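Local coordinates for protein sulfate transporter 4.1, chloroplastic (Arabidopsis thaliana, PDB 7LHV) that cotransports sulfate together with protons across the membrane and may take part in regulating sulfate assimilation, at residues 262-267 against 431-436; 272-277 against 282-287; 151-156 against 440-445. All blocks are in the same frame, centred on the assembly; numbering follows the deposited sequence.

Contact 1: 262-267 against 431-436; sequences SLILVI and QCALAA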
loop_
_atom_site.group_PDB
_atom_site.type_symbol
_atom_site.label_atom_id
_atom_site.label_comp_id
_atom_site.label_asym_id
_atom_site.label_seq_id
_atom_site.Cartn_x
_atom_site.Cartn_y
_atom_site.Cartn_z
ATOM N N SER A 262 1.955 44.325 9.683
ATOM C CA SER A 262 0.509 44.346 9.502
ATOM C C SER A 262 0.111 45.228 8.326
ATOM O O SER A 262 -0.727 44.837 7.506
ATOM C CB SER A 262 -0.174 44.818 10.784
ATOM O OG SER A 262 -1.580 44.876 10.617
ATOM N N LEU A 263 0.709 46.419 8.218
ATOM C CA LEU A 263 0.379 47.300 7.102
ATOM C C LEU A 263 0.798 46.693 5.770
ATOM O O LEU A 263 0.045 46.756 4.788
ATOM C CB LEU A 263 1.026 48.671 7.293
ATOM C CG LEU A 263 0.523 49.503 8.472
ATOM C CD1 LEU A 263 1.351 50.768 8.619
ATOM C CD2 LEU A 263 -0.948 49.838 8.301
ATOM N N ILE A 264 1.992 46.098 5.711
ATOM C CA ILE A 264 2.445 45.502 4.458
ATOM C C ILE A 264 1.540 44.343 4.061
ATOM O O ILE A 264 1.162 44.205 2.893
ATOM C CB ILE A 264 3.918 45.068 4.570
ATOM C CG1 ILE A 264 4.827 46.295 4.605
ATOM C CG2 ILE A 264 4.299 44.173 3.406
ATOM C CD1 ILE A 264 6.269 45.978 4.912
ATOM N N LEU A 265 1.169 43.496 5.025
ATOM C CA LEU A 265 0.291 42.371 4.729
ATOM C C LEU A 265 -1.082 42.845 4.268
ATOM O O LEU A 265 -1.662 42.276 3.336
ATOM C CB LEU A 265 0.168 41.470 5.955
ATOM C CG LEU A 265 -0.698 40.220 5.814
ATOM C CD1 LEU A 265 -0.147 39.312 4.733
ATOM C CD2 LEU A 265 -0.772 39.492 7.140
ATOM N N VAL A 266 -1.618 43.887 4.909
ATOM C CA VAL A 266 -2.916 44.420 4.505
ATOM C C VAL A 266 -2.851 44.956 3.081
ATOM O O VAL A 266 -3.745 44.696 2.265
ATOM C CB VAL A 266 -3.379 45.502 5.498
ATOM C CG1 VAL A 266 -4.434 46.392 4.865
ATOM C CG2 VAL A 266 -3.913 44.860 6.765
ATOM N N ILE A 267 -1.795 45.705 2.757
ATOM C CA ILE A 267 -1.658 46.250 1.410
ATOM C C ILE A 267 -1.539 45.127 0.389
ATOM O O ILE A 267 -2.165 45.168 -0.677
ATOM C CB ILE A 267 -0.455 47.210 1.341
ATOM C CG1 ILE A 267 -0.736 48.473 2.155
ATOM C CG2 ILE A 267 -0.135 47.562 -0.102
ATOM C CD1 ILE A 267 -1.893 49.290 1.636
ATOM N N GLN A 431 13.082 42.591 7.377
ATOM C CA GLN A 431 12.708 41.184 7.473
ATOM C C GLN A 431 11.207 41.014 7.656
ATOM O O GLN A 431 10.634 40.015 7.200
ATOM C CB GLN A 431 13.464 40.517 8.621
ATOM C CG GLN A 431 14.970 40.549 8.461
ATOM C CD GLN A 431 15.694 39.984 9.664
ATOM O OE1 GLN A 431 16.853 40.304 9.910
ATOM N NE2 GLN A 431 15.013 39.131 10.418
ATOM N N CYS A 432 10.553 41.966 8.325
ATOM C CA CYS A 432 9.106 41.884 8.486
ATOM C C CYS A 432 8.390 41.973 7.146
ATOM O O CYS A 432 7.317 41.386 6.980
ATOM C CB CYS A 432 8.618 42.981 9.431
ATOM S SG CYS A 432 8.855 44.654 8.816
ATOM N N ALA A 433 8.966 42.687 6.175
ATOM C CA ALA A 433 8.378 42.719 4.837
ATOM C C ALA A 433 8.400 41.342 4.190
ATOM O O ALA A 433 7.407 40.911 3.591
ATOM C CB ALA A 433 9.115 43.735 3.965
ATOM N N LEU A 434 9.524 40.631 4.297
ATOM C CA LEU A 434 9.600 39.280 3.753
ATOM C C LEU A 434 8.650 38.340 4.485
ATOM O O LEU A 434 8.029 37.465 3.870
ATOM C CB LEU A 434 11.036 38.765 3.828
ATOM C CG LEU A 434 12.105 39.623 3.150
ATOM C CD1 LEU A 434 13.448 38.921 3.187
ATOM C CD2 LEU A 434 11.711 39.950 1.723
ATOM N N ALA A 435 8.527 38.505 5.804
ATOM C CA ALA A 435 7.569 37.699 6.553
ATOM C C ALA A 435 6.145 37.956 6.078
ATOM O O ALA A 435 5.349 37.021 5.940
ATOM C CB ALA A 435 7.694 37.987 8.046
ATOM N N ALA A 436 5.807 39.223 5.828
ATOM C CA ALA A 436 4.479 39.551 5.325
ATOM C C ALA A 436 4.254 38.955 3.943
ATOM O O ALA A 436 3.151 38.501 3.628
ATOM C CB ALA A 436 4.288 41.066 5.293
#

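Contact 2: 272-277 against 282-287; sequences KHVGKA and QFLRAA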
loop_
_atom_site.group_PDB
_atom_site.type_symbol
_atom_site.label_atom_id
_atom_site.label_comp_id
_atom_site.label_asym_id
_atom_site.label_seq_id
_atom_site.Cartn_x
_atom_site.Cartn_y
_atom_site.Cartn_z
ATOM N N LYS A 272 -3.946 41.960 -3.958
ATOM C CA LYS A 272 -4.256 40.657 -4.536
ATOM C C LYS A 272 -5.753 40.499 -4.771
ATOM O O LYS A 272 -6.175 40.002 -5.824
ATOM C CB LYS A 272 -3.730 39.546 -3.627
ATOM C CG LYS A 272 -4.136 38.152 -4.057
ATOM C CD LYS A 272 -3.379 37.092 -3.276
ATOM C CE LYS A 272 -3.905 36.973 -1.857
ATOM N NZ LYS A 272 -3.334 35.794 -1.150
ATOM N N HIS A 273 -6.575 40.920 -3.805
ATOM C CA HIS A 273 -8.021 40.811 -3.969
ATOM C C HIS A 273 -8.527 41.702 -5.095
ATOM O O HIS A 273 -9.404 41.297 -5.863
ATOM C CB HIS A 273 -8.729 41.147 -2.658
ATOM C CG HIS A 273 -8.882 39.976 -1.738
ATOM N ND1 HIS A 273 -7.834 39.143 -1.415
ATOM C CD2 HIS A 273 -9.961 39.496 -1.079
ATOM C CE1 HIS A 273 -8.261 38.202 -0.592
ATOM N NE2 HIS A 273 -9.549 38.393 -0.372
ATOM N N VAL A 274 -7.990 42.918 -5.211
ATOM C CA VAL A 274 -8.397 43.798 -6.303
ATOM C C VAL A 274 -7.999 43.199 -7.644
ATOM O O VAL A 274 -8.778 43.219 -8.607
ATOM C CB VAL A 274 -7.806 45.206 -6.107
ATOM C CG1 VAL A 274 -7.920 46.014 -7.389
ATOM C CG2 VAL A 274 -8.513 45.918 -4.969
ATOM N N GLY A 275 -6.784 42.653 -7.731
ATOM C CA GLY A 275 -6.347 42.041 -8.974
ATOM C C GLY A 275 -7.193 40.848 -9.374
ATOM O O GLY A 275 -7.512 40.669 -10.551
ATOM N N LYS A 276 -7.561 40.012 -8.402
ATOM C CA LYS A 276 -8.369 38.839 -8.722
ATOM C C LYS A 276 -9.819 39.212 -9.005
ATOM O O LYS A 276 -10.502 38.508 -9.757
ATOM C CB LYS A 276 -8.286 37.821 -7.583
ATOM C CG LYS A 276 -8.989 36.506 -7.872
ATOM C CD LYS A 276 -8.926 35.570 -6.681
ATOM C CE LYS A 276 -7.530 34.990 -6.521
ATOM N NZ LYS A 276 -7.470 33.979 -5.432
ATOM N N ALA A 277 -10.303 40.312 -8.425
ATOM C CA ALA A 277 -11.684 40.724 -8.661
ATOM C C ALA A 277 -11.876 41.243 -10.080
ATOM O O ALA A 277 -12.860 40.901 -10.744
ATOM C CB ALA A 277 -12.095 41.785 -7.641
ATOM N N GLN A 282 -5.336 42.665 -13.446
ATOM C CA GLN A 282 -4.908 41.451 -12.765
ATOM C C GLN A 282 -3.398 41.359 -12.601
ATOM O O GLN A 282 -2.909 40.364 -12.056
ATOM C CB GLN A 282 -5.419 40.221 -13.520
ATOM C CG GLN A 282 -4.672 39.938 -14.809
ATOM C CD GLN A 282 -5.270 38.786 -15.583
ATOM O OE1 GLN A 282 -5.943 37.925 -15.016
ATOM N NE2 GLN A 282 -5.025 38.759 -16.888
ATOM N N PHE A 283 -2.648 42.361 -13.055
ATOM C CA PHE A 283 -1.203 42.342 -12.887
ATOM C C PHE A 283 -0.777 42.678 -11.465
ATOM O O PHE A 283 0.367 42.394 -11.093
ATOM C CB PHE A 283 -0.545 43.317 -13.865
ATOM C CG PHE A 283 -0.620 42.875 -15.299
ATOM C CD1 PHE A 283 0.227 41.887 -15.777
ATOM C CD2 PHE A 283 -1.536 43.443 -16.168
ATOM C CE1 PHE A 283 0.162 41.477 -17.096
ATOM C CE2 PHE A 283 -1.607 43.038 -17.486
ATOM C CZ PHE A 283 -0.757 42.052 -17.951
ATOM N N LEU A 284 -1.674 43.258 -10.664
ATOM C CA LEU A 284 -1.327 43.626 -9.296
ATOM C C LEU A 284 -0.882 42.420 -8.484
ATOM O O LEU A 284 -0.009 42.547 -7.619
ATOM C CB LEU A 284 -2.514 44.311 -8.621
ATOM C CG LEU A 284 -2.929 45.658 -9.210
ATOM C CD1 LEU A 284 -4.118 46.226 -8.457
ATOM C CD2 LEU A 284 -1.765 46.631 -9.190
ATOM N N ARG A 285 -1.459 41.244 -8.754
ATOM C CA ARG A 285 -1.037 40.033 -8.058
ATOM C C ARG A 285 0.459 39.802 -8.209
ATOM O O ARG A 285 1.126 39.351 -7.271
ATOM C CB ARG A 285 -1.806 38.823 -8.586
ATOM C CG ARG A 285 -3.211 38.679 -8.042
ATOM C CD ARG A 285 -3.861 37.429 -8.602
ATOM N NE ARG A 285 -3.052 36.247 -8.332
ATOM C CZ ARG A 285 -3.046 35.151 -9.078
ATOM N NH1 ARG A 285 -3.798 35.051 -10.163
ATOM N NH2 ARG A 285 -2.268 34.131 -8.728
ATOM N N ALA A 286 1.003 40.097 -9.388
ATOM C CA ALA A 286 2.440 39.973 -9.585
ATOM C C ALA A 286 3.204 41.129 -8.962
ATOM O O ALA A 286 4.345 40.946 -8.525
ATOM C CB ALA A 286 2.760 39.883 -11.072
ATOM N N ALA A 287 2.606 42.318 -8.918
ATOM C CA ALA A 287 3.284 43.482 -8.368
ATOM C C ALA A 287 3.112 43.613 -6.862
ATOM O O ALA A 287 3.766 44.467 -6.256
ATOM C CB ALA A 287 2.786 44.755 -9.053
#

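Contact 3: 151-156 against 440-445; sequences PVALVS and SAVSGL. With SO4 (sulfate ion), chain D.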
loop_
_atom_site.group_PDB
_atom_site.type_symbol
_atom_site.label_atom_id
_atom_site.label_comp_id
_atom_site.label_asym_id
_atom_site.label_seq_id
_atom_site.Cartn_x
_atom_site.Cartn_y
_atom_site.Cartn_z
ATOM N N PRO A 151 11.695 28.496 -5.927
ATOM C CA PRO A 151 11.282 28.194 -4.554
ATOM C C PRO A 151 9.770 28.238 -4.406
ATOM O O PRO A 151 9.091 29.065 -5.016
ATOM C CB PRO A 151 11.957 29.298 -3.731
ATOM C CG PRO A 151 13.032 29.832 -4.599
ATOM C CD PRO A 151 12.535 29.699 -5.996
ATOM N N VAL A 152 9.245 27.334 -3.582
ATOM C CA VAL A 152 7.833 27.318 -3.229
ATOM C C VAL A 152 7.728 27.207 -1.715
ATOM O O VAL A 152 8.689 26.864 -1.025
ATOM C CB VAL A 152 7.059 26.173 -3.915
ATOM C CG1 VAL A 152 7.183 26.281 -5.420
ATOM C CG2 VAL A 152 7.560 24.835 -3.438
ATOM N N ALA A 153 6.541 27.526 -1.198
ATOM C CA ALA A 153 6.356 27.559 0.249
ATOM C C ALA A 153 6.516 26.176 0.869
ATOM O O ALA A 153 7.185 26.023 1.896
ATOM C CB ALA A 153 4.985 28.142 0.585
ATOM N N LEU A 154 5.925 25.152 0.251
ATOM C CA LEU A 154 5.911 23.828 0.862
ATOM C C LEU A 154 7.298 23.195 0.859
ATOM O O LEU A 154 7.737 22.632 1.869
ATOM C CB LEU A 154 4.908 22.931 0.140
ATOM C CG LEU A 154 4.662 21.565 0.776
ATOM C CD1 LEU A 154 4.190 21.735 2.202
ATOM C CD2 LEU A 154 3.647 20.782 -0.031
ATOM N N VAL A 155 8.000 23.263 -0.272
ATOM C CA VAL A 155 9.334 22.678 -0.344
ATOM C C VAL A 155 10.291 23.423 0.578
ATOM O O VAL A 155 11.158 22.814 1.213
ATOM C CB VAL A 155 9.833 22.657 -1.798
ATOM C CG1 VAL A 155 11.323 22.415 -1.853
ATOM C CG2 VAL A 155 9.100 21.589 -2.581
ATOM N N SER A 156 10.144 24.745 0.675
ATOM C CA SER A 156 10.959 25.507 1.615
ATOM C C SER A 156 10.679 25.088 3.053
ATOM O O SER A 156 11.604 24.970 3.863
ATOM C CB SER A 156 10.712 27.003 1.435
ATOM O OG SER A 156 11.164 27.445 0.167
ATOM N N SER A 440 1.286 36.347 3.111
ATOM C CA SER A 440 0.345 36.580 2.021
ATOM C C SER A 440 0.366 35.435 1.017
ATOM O O SER A 440 -0.681 35.040 0.494
ATOM C CB SER A 440 0.664 37.905 1.331
ATOM O OG SER A 440 -0.132 38.082 0.174
ATOM N N ALA A 441 1.550 34.897 0.728
ATOM C CA ALA A 441 1.651 33.794 -0.222
ATOM C C ALA A 441 0.947 32.548 0.295
ATOM O O ALA A 441 0.293 31.836 -0.475
ATOM C CB ALA A 441 3.117 33.491 -0.520
ATOM N N VAL A 442 1.075 32.258 1.594
ATOM C CA VAL A 442 0.479 31.042 2.147
ATOM C C VAL A 442 -0.952 31.227 2.628
ATOM O O VAL A 442 -1.604 30.235 2.983
ATOM C CB VAL A 442 1.323 30.481 3.308
ATOM C CG1 VAL A 442 2.745 30.243 2.851
ATOM C CG2 VAL A 442 1.281 31.424 4.495
ATOM N N SER A 443 -1.465 32.459 2.664
ATOM C CA SER A 443 -2.865 32.648 3.028
ATOM C C SER A 443 -3.794 31.997 2.015
ATOM O O SER A 443 -4.878 31.528 2.380
ATOM C CB SER A 443 -3.184 34.135 3.156
ATOM O OG SER A 443 -3.372 34.724 1.884
ATOM N N GLY A 444 -3.396 31.960 0.745
ATOM C CA GLY A 444 -4.186 31.290 -0.267
ATOM C C GLY A 444 -4.071 29.784 -0.278
ATOM O O GLY A 444 -4.834 29.124 -0.989
ATOM N N LEU A 445 -3.133 29.225 0.485
ATOM C CA LEU A 445 -2.968 27.782 0.569
ATOM C C LEU A 445 -3.866 27.134 1.613
ATOM O O LEU A 445 -4.003 25.906 1.608
ATOM C CB LEU A 445 -1.510 27.430 0.871
ATOM C CG LEU A 445 -0.456 27.886 -0.136
ATOM C CD1 LEU A 445 0.914 27.377 0.266
ATOM C CD2 LEU A 445 -0.815 27.423 -1.534
HETATM S S SO4 D . 3.523 28.597 -4.225
HETATM O O1 SO4 D . 2.275 29.333 -4.057
HETATM O O2 SO4 D . 3.326 27.532 -5.200
HETATM O O3 SO4 D . 3.912 28.012 -2.949
HETATM O O4 SO4 D . 4.569 29.504 -4.687
#

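Contact 1: 262-267 against 431-436
The flat group that meets Leu265 is the backbone carbonyl of Ala436; no flat side chain takes part. Leu265 CD1 lies 3.6 Å from Ala436 O, and the C-O...CD1 angle is about 132°, so the methyl stands beyond the oxygen, only modestly out of the carbonyl plane, and not over a face. Leu265 CB and Ala436 CB are 4.2 Å apart, while the Ala436 methyl also rests against the backbone of the other helix, 4.0 Å from Leu265 N. The CA atoms of this pair are 5.1 Å apart, an approach that the short side chain of alanine allows.

Ile264 makes the rest of the contact with both of its branches. CG2 sits 3.6 Å from Ala436 CB, and the other branch extends its CD1 to 3.7 Å from Ala433 CB. With chi1 at -71°, CG2 is anti to the backbone N and CG1 anti to the carbonyl carbon, which spreads the branches over two alanines one helical turn apart. Both alanines and Ile264 are buried, and the side-chain pairs are carbon to carbon. Beyond the pair, Phe228 of helix 206-229 also touches Ala436.

The two short helical segments run in a broadly similar direction, 36° apart, with axes 8.7 Å apart at closest approach. This packing of leucine and isoleucine on alanine joins helices 255-277 and 431-443, consistent with the gate domain of SLC26 transporters.

Contact 2: 272-277 against 282-287
Gln282 meets Gly275 through its backbone carbon rather than its amide: Gln282 CA makes a bent CA-H...O contact with Gly275 O, 3.5 Å away with an angle of 138° at the hydrogen. Gln282 CB lies against the same oxygen at 3.7 Å. A chi1 of 74° sets CG between the backbone N and the carbonyl carbon, and the extended chain beyond it carries the amide away from helix 255-277. The side chain also touches Glu399 of helix 391-399.

Leu284 points its CB toward the first helix, where Gly275 presents bare backbone; Gly275 CA is 4.5 Å from Leu284 CB. Further out, Leu284 CD1 meets Val274 CG1 at 4.0 Å, the two side chains lying at a slant to each other. Together with the 4.1 Å separation of the CA atoms of Gly275 and Gln282, this describes a helical hairpin: a short connection turns the chain back, and residues 284-287 run roughly opposite to 272-277. The flank of Gly275 that faces Leu284 and the backbone N of Arg285 carries no side chain, which fits the approach of the two arms.

Arg285 works through its aliphatic part. Its CG packs 3.9 Å from Lys272 O and 4.1 Å from Lys272 CG. The chain then bends at chi3 (55°), bringing NE to 5.8 Å from Lys276 NZ, two probably positive groups near each other but not touching. A weak, long ion pair from Arg285 NH1 to Glu399 OE2 may offset part of that charge. Ala286, on another side of the helix, packs on Thr104 and Met108 of helix 91-119, as the second arm leaves the turn.

Contact 3: 151-156 against 440-445
This is a small, buried apolar contact beside a bound sulfate, made where the start of helix 153-166 faces the last turns of helix 431-443 and the residues after it. Ala153 supplies all of it from the first segment. Its CB lies 3.8 Å from Val442 CG1 and 4.2 Å from Leu445 CD1, so one methyl touches two branched side chains. With chi1 at -56°, Val442 turns CG1 anti to its carbonyl carbon and into this position.

The same residue binds the anion. Ala153 N donates to sulfate O3 over 3.2 Å, nearly straight at 171°, and the Ala153 methyl also rests 3.7 Å from that oxygen. Val152, at the N-cap position, lies beside the anion with CB 3.8 Å from O3. Its carbonyl is held by Ser156, whose N and OG (the latter at 2.8 Å) reach Val152 O from opposite faces of its plane, which fixes the first turn. The sulfate also accepts hydrogen bonds from Phe391 N and Ser392 OG.

Two helix starts, each following a strand, meet at the anion, consistent with the substrate site of SLC26 transporters; sulfate is this protein's substrate. Backbone N-H groups and probably helix dipoles stabilise it, while the hydrocarbon beside it is Val152 and the Ala153 methyl, on which Val442 and Leu445 pack.

Contacts 1 and 2 share helix 255-277, with centres 17 Å apart, and do not touch, their nearest atoms being about 5 Å apart; contacts 1 and 3 share helix 431-443, with centres 15 Å apart. Contact 1 runs directly into contact 3, since Leu265 CD1 packs 3.7 Å from Ser440 N. Contacts 2 and 3, also 17 Å apart between centres, are tied by Lys272 NZ, which makes weak hydrogen bonds to Ser440 O and Ser443 OG, each at 3.2 Å, in the last turns of helix 431-443. Contact 3 alone reaches the sulfate. Contacts 1 and 2 are both nested along the chain inside the loop that contact 3 closes.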